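Local structure of pantothenate kinase (3TQC) at residues N286-N289 with L290-I294; Y155-P158 with S159-V163; A237-I240 with Q241-I245. The protein catalyses the ATP-dependent phosphorylation of (R)-pantothenate to (R)-4'-phosphopantothenate, the first of five steps in coenzyme A biosynthesis. One frame throughout, in Å; residues are numbered along the deposited sequence.

Contact 1: residues N286-N289 with L290-I294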
ATOM      1  N   ASN B 286      15.514  21.537   1.008  1.00 30.99           N
ATOM      2  CA  ASN B 286      14.671  20.674   1.835  1.00 29.55           C
ATOM      3  C   ASN B 286      13.167  20.963   1.760  1.00 28.60           C
ATOM      4  O   ASN B 286      12.364  20.029   1.700  1.00 27.59           O
ATOM      5  CB  ASN B 286      15.153  20.685   3.285  1.00 29.79           C
ATOM      6  CG  ASN B 286      16.538  20.077   3.433  1.00 30.49           C
ATOM      7  OD1 ASN B 286      16.827  19.025   2.866  1.00 32.91           O
ATOM      8  ND2 ASN B 286      17.397  20.739   4.182  1.00 31.53           N
ATOM      9  N   LYS B 287      12.792  22.237   1.732  1.00 29.10           N
ATOM     10  CA  LYS B 287      11.390  22.607   1.668  1.00 29.22           C
ATOM     11  C   LYS B 287      10.746  22.279   0.324  1.00 29.06           C
ATOM     12  O   LYS B 287       9.551  21.996   0.262  1.00 28.37           O
ATOM     13  CB  LYS B 287      11.185  24.091   1.973  1.00 30.92           C
ATOM     14  CG  LYS B 287       9.701  24.475   1.981  1.00 32.43           C
ATOM     15  CD  LYS B 287       9.415  25.683   2.856  1.00 35.91           C
ATOM     16  CE  LYS B 287       9.359  26.947   2.076  1.00 38.78           C
ATOM     17  NZ  LYS B 287       8.164  26.946   1.207  1.00 41.62           N
ATOM     18  N   VAL B 288      11.529  22.347  -0.743  1.00 29.61           N
ATOM     19  CA  VAL B 288      11.052  21.974  -2.054  1.00 29.83           C
ATOM     20  C   VAL B 288      10.835  20.467  -2.060  1.00 28.44           C
ATOM     21  O   VAL B 288       9.858  19.985  -2.612  1.00 28.34           O
ATOM     22  CB  VAL B 288      12.045  22.395  -3.163  1.00 31.53           C
ATOM     23  CG1 VAL B 288      11.624  21.831  -4.524  1.00 30.56           C
ATOM     24  CG2 VAL B 288      12.157  23.909  -3.214  1.00 32.35           C
ATOM     25  N   ASN B 289      11.741  19.737  -1.428  1.00 27.52           N
ATOM     26  CA  ASN B 289      11.615  18.302  -1.299  1.00 26.28           C
ATOM     27  C   ASN B 289      10.337  17.973  -0.531  1.00 25.61           C
ATOM     28  O   ASN B 289       9.517  17.166  -0.973  1.00 24.55           O
ATOM     29  CB  ASN B 289      12.842  17.724  -0.581  1.00 25.67           C
ATOM     30  CG  ASN B 289      12.971  16.224  -0.742  1.00 23.69           C
ATOM     31  OD1 ASN B 289      12.340  15.624  -1.611  1.00 23.86           O
ATOM     32  ND2 ASN B 289      13.798  15.608   0.098  1.00 22.96           N
ATOM     33  N   LEU B 290      10.165  18.623   0.612  1.00 25.90           N
ATOM     34  CA  LEU B 290       8.951  18.459   1.395  1.00 25.34           C
ATOM     35  C   LEU B 290       7.714  18.697   0.535  1.00 26.32           C
ATOM     36  O   LEU B 290       6.823  17.851   0.482  1.00 25.80           O
ATOM     37  CB  LEU B 290       8.969  19.398   2.589  1.00 25.46           C
ATOM     38  CG  LEU B 290       7.728  19.505   3.460  1.00 24.87           C
ATOM     39  CD1 LEU B 290       7.366  18.165   4.066  1.00 24.95           C
ATOM     40  CD2 LEU B 290       8.011  20.530   4.532  1.00 25.82           C
ATOM     41  N   MET B 291       7.673  19.821  -0.170  1.00 28.53           N
ATOM     42  CA  MET B 291       6.467  20.199  -0.902  1.00 29.98           C
ATOM     43  C   MET B 291       6.229  19.315  -2.118  1.00 29.59           C
ATOM     44  O   MET B 291       5.081  19.042  -2.454  1.00 29.57           O
ATOM     45  CB  MET B 291       6.495  21.675  -1.322  1.00 32.07           C
ATOM     46  CG  MET B 291       6.472  22.712  -0.160  1.00 35.45           C
ATOM     47  SD  MET B 291       5.305  22.366   1.201  1.00 38.34           S
ATOM     48  CE  MET B 291       3.757  22.960   0.502  1.00 40.49           C
ATOM     49  N   GLU B 292       7.306  18.852  -2.752  1.00 29.60           N
ATOM     50  CA  GLU B 292       7.203  18.125  -4.023  1.00 30.02           C
ATOM     51  C   GLU B 292       7.149  16.605  -3.872  1.00 28.15           C
ATOM     52  O   GLU B 292       6.500  15.927  -4.664  1.00 28.27           O
ATOM     53  CB  GLU B 292       8.363  18.490  -4.959  1.00 31.03           C
ATOM     54  CG  GLU B 292       8.370  19.936  -5.425  1.00 33.84           C
ATOM     55  CD  GLU B 292       9.383  20.200  -6.541  1.00 36.05           C
ATOM     56  OE1 GLU B 292      10.352  19.424  -6.720  1.00 37.67           O
ATOM     57  OE2 GLU B 292       9.207  21.193  -7.254  1.00 40.35           O
ATOM     58  N   ASN B 293       7.837  16.066  -2.875  1.00 26.94           N
ATOM     59  CA  ASN B 293       8.033  14.614  -2.797  1.00 26.02           C
ATOM     60  C   ASN B 293       7.625  13.918  -1.503  1.00 24.50           C
ATOM     61  O   ASN B 293       7.519  12.696  -1.473  1.00 24.43           O
ATOM     62  CB  ASN B 293       9.500  14.299  -3.067  1.00 26.08           C
ATOM     63  CG  ASN B 293      10.008  14.977  -4.308  1.00 27.61           C
ATOM     64  OD1 ASN B 293      10.937  15.779  -4.247  1.00 31.52           O
ATOM     65  ND2 ASN B 293       9.396  14.676  -5.442  1.00 26.55           N
ATOM     66  N   ILE B 294       7.417  14.673  -0.438  1.00 24.35           N
ATOM     67  CA  ILE B 294       7.158  14.075   0.867  1.00 23.11           C
ATOM     68  C   ILE B 294       5.709  14.313   1.241  1.00 22.93           C
ATOM     69  O   ILE B 294       4.934  13.375   1.328  1.00 22.37           O
ATOM     70  CB  ILE B 294       8.101  14.649   1.934  1.00 23.30           C
ATOM     71  CG1 ILE B 294       9.560  14.529   1.457  1.00 23.83           C
ATOM     72  CG2 ILE B 294       7.869  13.943   3.291  1.00 22.42           C
ATOM     73  CD1 ILE B 294      10.611  15.017   2.454  1.00 24.96           C
TER
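Asn289 and Asn293, one turn apart near the end of helix 271-294, bring their side-chain amides together at about a right angle, the planes 61° apart. As modelled, Asn289 OD1 faces Asn293 OD1 at 3.0 Å, two acceptors without a hydrogen bond; the approach is unfavourable, so the assignment of the amide ends there is doubtful. CG of Asn289 is anti to its backbone N (chi1 -164°), which carries the amide along the helix toward Asn293; its ND2 gives a weak bond to the carbonyl of Gly150.

Van der Waals contacts of methyl and methylene groups, some with polar ends, run alongside. Val288 CG1 lies against Glu292 CD at 3.4 Å, the two side chains pointing the same way. Glu292 CG sits beside its own backbone N (chi1 -65°), which turns the chain back toward Val288, and the extended remainder carries the carboxylate outward past that methyl. Ile294 CD1 passes 4.0 Å from Asn289 ND2, and Lys287 CG meets Met291 CG at 4.3 Å.

The backbone is alpha-helical up to its last turn, with i to i+4 bonds from Leu290 N, Met291 N and Glu292 N back to the carbonyls of Asn286, Lys287 and Val288. At Asn289 the pattern widens: its carbonyl O accepts Asn293 N at 2.8 Å and, weakly, Ile294 N at 3.3 Å, the latter an i to i+5 contact of a pi-type turn.

The backbone O of Glu292 accepts from Arg213 NH2 of the second subunit, and Met291 packs on Gln217 of that subunit. Asn286 touches Val101, a predicted ATP-binding residue, and Leu290 packs on Trp282.

Contact 2: residues Y155-P158 with S159-V163; sequences YDMP and SLLRV
Asp156 turns its carboxylate over the first turn of helix 157-168, against Ser159. Its CG lies on the carbonyl side of the residue, trans to N across the CA-CB bond (chi1 -173°), which carries OD1 forward to accept Ser159 N at 3.1 Å. The N-H approaches from above the carboxylate plane, 58° out of it, with an N-H...O angle of 152°. This is an N-cap: Asp156 sits just before the helix, and its side chain satisfies a first-turn amide that has no carbonyl of a preceding helical turn to use. The negative carboxylate at this end would also be expected to suit the helix dipole. Ser159 CB lies over the same face, 3.3 Å from Asp156 CG. The Ser159 hydroxyl points on to Arg162, OG accepting a weak bond from NH2.

Met157 presents its side chain differently. Bent at chi2 and chi3, it lies beside Leu160, both pointing the same way, with SD 4.1 Å from Leu160 CD2. Against Leu161 it runs at a slant, Met157 CG meeting Leu161 CD1 at 4.0 Å, so one methionine spans two leucines of the next turn.

The main chain follows on from the cap. Asp156 O accepts Leu160 N at 3.1 Å, and Met157 O receives Leu161 N. Pro158, which has no N-H to offer, falls in the first turn, where that donor is not needed; its carbonyl accepts Arg162 N.

Tyr155, ahead of the cap, packs on Thr130, Leu134 and Leu205, and Asp156 shares a backbone hydrogen bond with Phe133. Farther along the helix, Val163 rests on Val174 and Ile176 of strand 174-180.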
ATOM      1  N   TYR B 155      18.462   8.645  -4.442  1.00 25.83           N
ATOM      2  CA  TYR B 155      18.506   7.323  -3.803  1.00 25.88           C
ATOM      3  C   TYR B 155      18.732   6.187  -4.783  1.00 26.70           C
ATOM      4  O   TYR B 155      18.212   6.202  -5.895  1.00 27.13           O
ATOM      5  CB  TYR B 155      17.188   7.005  -3.074  1.00 24.28           C
ATOM      6  CG  TYR B 155      16.893   7.923  -1.929  1.00 23.88           C
ATOM      7  CD1 TYR B 155      17.328   7.630  -0.636  1.00 23.58           C
ATOM      8  CD2 TYR B 155      16.207   9.095  -2.138  1.00 24.21           C
ATOM      9  CE1 TYR B 155      17.055   8.485   0.416  1.00 22.49           C
ATOM     10  CE2 TYR B 155      15.934   9.947  -1.110  1.00 24.84           C
ATOM     11  CZ  TYR B 155      16.350   9.648   0.159  1.00 23.40           C
ATOM     12  OH  TYR B 155      16.052  10.537   1.149  1.00 23.74           O
ATOM     13  N   ASP B 156      19.470   5.188  -4.315  1.00 26.76           N
ATOM     14  CA  ASP B 156      19.605   3.927  -5.001  1.00 27.59           C
ATOM     15  C   ASP B 156      18.354   3.081  -4.706  1.00 26.45           C
ATOM     16  O   ASP B 156      18.338   2.261  -3.789  1.00 25.17           O
ATOM     17  CB  ASP B 156      20.879   3.232  -4.511  1.00 28.36           C
ATOM     18  CG  ASP B 156      21.205   1.983  -5.293  1.00 29.90           C
ATOM     19  OD1 ASP B 156      20.300   1.454  -5.963  1.00 29.72           O
ATOM     20  OD2 ASP B 156      22.370   1.530  -5.231  1.00 32.61           O
ATOM     21  N   MET B 157      17.304   3.275  -5.490  1.00 26.74           N
ATOM     22  CA  MET B 157      16.036   2.599  -5.212  1.00 26.26           C
ATOM     23  C   MET B 157      16.118   1.093  -5.414  1.00 25.66           C
ATOM     24  O   MET B 157      15.574   0.351  -4.624  1.00 25.24           O
ATOM     25  CB  MET B 157      14.896   3.192  -6.046  1.00 27.25           C
ATOM     26  CG  MET B 157      13.480   2.851  -5.542  1.00 28.31           C
ATOM     27  SD  MET B 157      13.125   3.365  -3.844  1.00 32.53           S
ATOM     28  CE  MET B 157      14.132   4.850  -3.788  1.00 22.47           C
ATOM     29  N   PRO B 158      16.791   0.631  -6.470  1.00 26.71           N
ATOM     30  CA  PRO B 158      16.857  -0.822  -6.590  1.00 26.87           C
ATOM     31  C   PRO B 158      17.510  -1.470  -5.363  1.00 26.34           C
ATOM     32  O   PRO B 158      17.119  -2.556  -4.955  1.00 25.44           O
ATOM     33  CB  PRO B 158      17.709  -1.045  -7.854  1.00 28.32           C
ATOM     34  CG  PRO B 158      17.622   0.239  -8.622  1.00 29.36           C
ATOM     35  CD  PRO B 158      17.382   1.329  -7.633  1.00 28.28           C
ATOM     36  N   SER B 159      18.489  -0.791  -4.776  1.00 26.66           N
ATOM     37  CA  SER B 159      19.158  -1.306  -3.591  1.00 26.65           C
ATOM     38  C   SER B 159      18.228  -1.312  -2.361  1.00 25.11           C
ATOM     39  O   SER B 159      18.215  -2.271  -1.574  1.00 25.04           O
ATOM     40  CB  SER B 159      20.426  -0.509  -3.310  1.00 27.31           C
ATOM     41  OG  SER B 159      21.020  -0.973  -2.131  1.00 28.65           O
ATOM     42  N   LEU B 160      17.449  -0.255  -2.191  1.00 23.78           N
ATOM     43  CA  LEU B 160      16.521  -0.222  -1.088  1.00 22.59           C
ATOM     44  C   LEU B 160      15.469  -1.316  -1.262  1.00 22.14           C
ATOM     45  O   LEU B 160      15.152  -2.005  -0.308  1.00 21.20           O
ATOM     46  CB  LEU B 160      15.860   1.151  -0.969  1.00 22.52           C
ATOM     47  CG  LEU B 160      14.738   1.357   0.055  1.00 20.09           C
ATOM     48  CD1 LEU B 160      15.153   0.921   1.438  1.00 19.46           C
ATOM     49  CD2 LEU B 160      14.355   2.831   0.053  1.00 19.79           C
ATOM     50  N   LEU B 161      14.928  -1.482  -2.470  1.00 22.60           N
ATOM     51  CA  LEU B 161      13.862  -2.475  -2.667  1.00 21.95           C
ATOM     52  C   LEU B 161      14.413  -3.892  -2.513  1.00 22.59           C
ATOM     53  O   LEU B 161      13.724  -4.779  -2.042  1.00 21.97           O
ATOM     54  CB  LEU B 161      13.201  -2.302  -4.027  1.00 22.45           C
ATOM     55  CG  LEU B 161      12.464  -0.967  -4.198  1.00 22.92           C
ATOM     56  CD1 LEU B 161      11.958  -0.801  -5.650  1.00 23.29           C
ATOM     57  CD2 LEU B 161      11.316  -0.857  -3.214  1.00 21.90           C
ATOM     58  N   ARG B 162      15.675  -4.091  -2.881  1.00 23.52           N
ATOM     59  CA  ARG B 162      16.309  -5.382  -2.720  1.00 24.44           C
ATOM     60  C   ARG B 162      16.453  -5.749  -1.237  1.00 23.24           C
ATOM     61  O   ARG B 162      16.241  -6.906  -0.845  1.00 23.69           O
ATOM     62  CB  ARG B 162      17.667  -5.379  -3.423  1.00 26.39           C
ATOM     63  CG  ARG B 162      18.529  -6.623  -3.200  1.00 29.18           C
ATOM     64  CD  ARG B 162      19.954  -6.414  -3.775  1.00 34.43           C
ATOM     65  NE  ARG B 162      20.590  -5.157  -3.338  1.00 36.45           N
ATOM     66  CZ  ARG B 162      21.094  -4.923  -2.123  1.00 37.89           C
ATOM     67  NH1 ARG B 162      21.053  -5.854  -1.162  1.00 38.82           N
ATOM     68  NH2 ARG B 162      21.646  -3.744  -1.857  1.00 38.68           N
ATOM     69  N   VAL B 163      16.807  -4.767  -0.418  1.00 22.13           N
ATOM     70  CA  VAL B 163      16.925  -4.986   1.017  1.00 20.85           C
ATOM     71  C   VAL B 163      15.567  -5.255   1.657  1.00 19.55           C
ATOM     72  O   VAL B 163      15.417  -6.200   2.428  1.00 19.99           O
ATOM     73  CB  VAL B 163      17.610  -3.803   1.710  1.00 20.61           C
ATOM     74  CG1 VAL B 163      17.298  -3.823   3.181  1.00 19.15           C
ATOM     75  CG2 VAL B 163      19.142  -3.854   1.448  1.00 20.86           C
TER

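Contact 3: residues A237-I240 with Q241-I245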
ATOM      1  N   ALA B 237       5.624  23.844   7.972  1.00 30.30           N
ATOM      2  CA  ALA B 237       6.883  24.125   7.280  1.00 30.33           C
ATOM      3  C   ALA B 237       7.756  25.159   8.017  1.00 30.83           C
ATOM      4  O   ALA B 237       8.950  24.938   8.179  1.00 30.55           O
ATOM      5  CB  ALA B 237       6.606  24.587   5.826  1.00 30.89           C
ATOM      6  N   GLN B 238       7.170  26.265   8.467  1.00 31.79           N
ATOM      7  CA  GLN B 238       7.943  27.304   9.189  1.00 33.36           C
ATOM      8  C   GLN B 238       8.563  26.715  10.454  1.00 31.66           C
ATOM      9  O   GLN B 238       9.677  27.060  10.832  1.00 31.29           O
ATOM     10  CB  GLN B 238       7.086  28.507   9.606  1.00 35.19           C
ATOM     11  CG  GLN B 238       6.261  29.187   8.512  1.00 39.38           C
ATOM     12  CD  GLN B 238       7.076  30.108   7.629  1.00 45.09           C
ATOM     13  OE1 GLN B 238       7.706  29.659   6.664  1.00 49.07           O
ATOM     14  NE2 GLN B 238       7.062  31.401   7.940  1.00 46.77           N
ATOM     15  N   VAL B 239       7.815  25.827  11.103  1.00 29.82           N
ATOM     16  CA  VAL B 239       8.272  25.190  12.335  1.00 28.97           C
ATOM     17  C   VAL B 239       9.454  24.255  12.072  1.00 27.84           C
ATOM     18  O   VAL B 239      10.466  24.318  12.777  1.00 27.98           O
ATOM     19  CB  VAL B 239       7.107  24.471  13.054  1.00 28.17           C
ATOM     20  CG1 VAL B 239       7.619  23.454  14.088  1.00 26.85           C
ATOM     21  CG2 VAL B 239       6.189  25.513  13.687  1.00 28.10           C
ATOM     22  N   ILE B 240       9.343  23.429  11.036  1.00 26.58           N
ATOM     23  CA  ILE B 240      10.425  22.509  10.679  1.00 25.99           C
ATOM     24  C   ILE B 240      11.673  23.312  10.300  1.00 27.81           C
ATOM     25  O   ILE B 240      12.774  22.982  10.727  1.00 28.22           O
ATOM     26  CB  ILE B 240      10.055  21.559   9.525  1.00 25.12           C
ATOM     27  CG1 ILE B 240       8.740  20.816   9.814  1.00 24.76           C
ATOM     28  CG2 ILE B 240      11.162  20.509   9.318  1.00 22.98           C
ATOM     29  CD1 ILE B 240       8.144  20.155   8.615  1.00 24.16           C
ATOM     30  N   GLN B 241      11.475  24.375   9.518  1.00 29.14           N
ATOM     31  CA  GLN B 241      12.537  25.299   9.154  1.00 31.11           C
ATOM     32  C   GLN B 241      13.350  25.661  10.386  1.00 31.53           C
ATOM     33  O   GLN B 241      14.567  25.508  10.388  1.00 31.82           O
ATOM     34  CB  GLN B 241      11.950  26.562   8.511  1.00 32.41           C
ATOM     35  CG  GLN B 241      12.954  27.663   8.195  1.00 35.28           C
ATOM     36  CD  GLN B 241      12.334  28.830   7.432  1.00 36.47           C
ATOM     37  OE1 GLN B 241      11.493  28.645   6.545  1.00 37.73           O
ATOM     38  NE2 GLN B 241      12.734  30.027   7.786  1.00 38.22           N
ATOM     39  N   LYS B 242      12.673  26.113  11.439  1.00 31.54           N
ATOM     40  CA  LYS B 242      13.362  26.466  12.674  1.00 32.17           C
ATOM     41  C   LYS B 242      14.101  25.270  13.274  1.00 30.82           C
ATOM     42  O   LYS B 242      15.234  25.405  13.725  1.00 31.23           O
ATOM     43  CB  LYS B 242      12.404  27.060  13.705  1.00 32.75           C
ATOM     44  CG  LYS B 242      13.116  27.479  14.990  1.00 34.88           C
ATOM     45  CD  LYS B 242      12.331  28.520  15.784  1.00 36.92           C
ATOM     46  CE  LYS B 242      12.715  28.471  17.253  1.00 37.75           C
ATOM     47  NZ  LYS B 242      14.191  28.505  17.431  1.00 38.84           N
ATOM     48  N   TRP B 243      13.481  24.092  13.265  1.00 28.93           N
ATOM     49  CA  TRP B 243      14.153  22.934  13.833  1.00 28.00           C
ATOM     50  C   TRP B 243      15.373  22.608  13.010  1.00 28.21           C
ATOM     51  O   TRP B 243      16.417  22.217  13.530  1.00 28.12           O
ATOM     52  CB  TRP B 243      13.248  21.719  13.857  1.00 26.48           C
ATOM     53  CG  TRP B 243      12.057  21.859  14.733  1.00 26.61           C
ATOM     54  CD1 TRP B 243      11.910  22.693  15.796  1.00 26.78           C
ATOM     55  CD2 TRP B 243      10.842  21.102  14.640  1.00 24.81           C
ATOM     56  NE1 TRP B 243      10.676  22.516  16.357  1.00 27.25           N
ATOM     57  CE2 TRP B 243      10.000  21.546  15.664  1.00 25.31           C
ATOM     58  CE3 TRP B 243      10.383  20.105  13.768  1.00 24.09           C
ATOM     59  CZ2 TRP B 243       8.723  21.027  15.857  1.00 25.27           C
ATOM     60  CZ3 TRP B 243       9.115  19.591  13.950  1.00 23.35           C
ATOM     61  CH2 TRP B 243       8.294  20.053  14.993  1.00 23.44           C
ATOM     62  N   TYR B 244      15.224  22.750  11.704  1.00 28.45           N
ATOM     63  CA  TYR B 244      16.326  22.515  10.801  1.00 28.78           C
ATOM     64  C   TYR B 244      17.445  23.517  11.071  1.00 30.60           C
ATOM     65  O   TYR B 244      18.590  23.125  11.264  1.00 30.81           O
ATOM     66  CB  TYR B 244      15.869  22.593   9.349  1.00 28.16           C
ATOM     67  CG  TYR B 244      17.016  22.388   8.427  1.00 29.83           C
ATOM     68  CD1 TYR B 244      17.407  21.113   8.057  1.00 29.57           C
ATOM     69  CD2 TYR B 244      17.741  23.467   7.944  1.00 31.36           C
ATOM     70  CE1 TYR B 244      18.487  20.921   7.225  1.00 31.06           C
ATOM     71  CE2 TYR B 244      18.812  23.281   7.115  1.00 33.49           C
ATOM     72  CZ  TYR B 244      19.187  22.007   6.761  1.00 32.87           C
ATOM     73  OH  TYR B 244      20.265  21.818   5.933  1.00 34.88           O
ATOM     74  N   ILE B 245      17.113  24.805  11.103  1.00 31.94           N
ATOM     75  CA  ILE B 245      18.132  25.825  11.288  1.00 34.21           C
ATOM     76  C   ILE B 245      18.828  25.655  12.629  1.00 35.18           C
ATOM     77  O   ILE B 245      20.040  25.780  12.713  1.00 37.06           O
ATOM     78  CB  ILE B 245      17.577  27.262  11.114  1.00 35.45           C
ATOM     79  CG1 ILE B 245      17.195  27.504   9.648  1.00 34.96           C
ATOM     80  CG2 ILE B 245      18.607  28.303  11.537  1.00 35.98           C
ATOM     81  CD1 ILE B 245      16.292  28.705   9.445  1.00 35.38           C
TER
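Val239 places its CG1 methyl over one face of the Trp243 indole, four residues on in helix 237-253. The methyl stands 26° off the normal of the six-membered ring, offset toward the rim, in a face-on CH-pi arrangement. It is modelled too close to the ring, nearest CZ2, for the exact spacing to be trusted. The first torsion of Val239 (chi1 163°) sets CG1 beside the carbonyl carbon, on the side of the next turn, while Trp243 CG lies beside its own backbone N (chi1 -64°), back toward Val239; the two side chains thus run the same way. Ile240 adds a looser touch, its CG1 to Trp243 CZ3 at 4.3 Å.

Beneath the side chains the main chain forms regular i to i+4 bonds. Trp243 N reaches Val239 O at 3.1 Å, directly linking the two residues whose side chains meet. Gln241 N bonds to Ala237 O at 2.9 Å and Lys242 N to Gln238 O at 3.2 Å, while Ile240 O accepts Tyr244 N. Lys242 turns its amine to Asp246, one turn on, in a salt bridge.

Further out, Ile240 and Tyr244 face helix 271-294, on Trp282 and Asn286 respectively. The indole has further partners: its NE1 donates to the carbonyl of Ala309, and two residues of the ADP pocket meet the ring, His311 by stacking and Lys307 by a cation-pi contact. With the Trp243 side chain about 5 Å from the nucleotide, the arrangement belongs to the second shell of a nucleotide site in a P-loop kinase fold, where a helix following strand 229-234 stands beside the phosphate-binding loop.

Contacts 1 and 3 lie on consecutive helices, 271-294 and 237-253, that pack together: Asn286 meets Tyr244, Leu290 meets Ile240, and Lys287 meets Ala237. Both are partly buried and border the nucleotide side, contact 3 through the indole near ADP and contact 1 through Asn286 beside Val101. Contact 2 stands apart, about 21 Å from contact 1 and 29 Å from contact 3 between centres, at the surface. The chemistry follows the place: contact 2 starts a helix with a carboxylate cap, contact 1 closes one with crossed asparagine amides that do not bond and a widened turn beside the second subunit, and contact 3 is the opening of a helix, marked by aromatic packing.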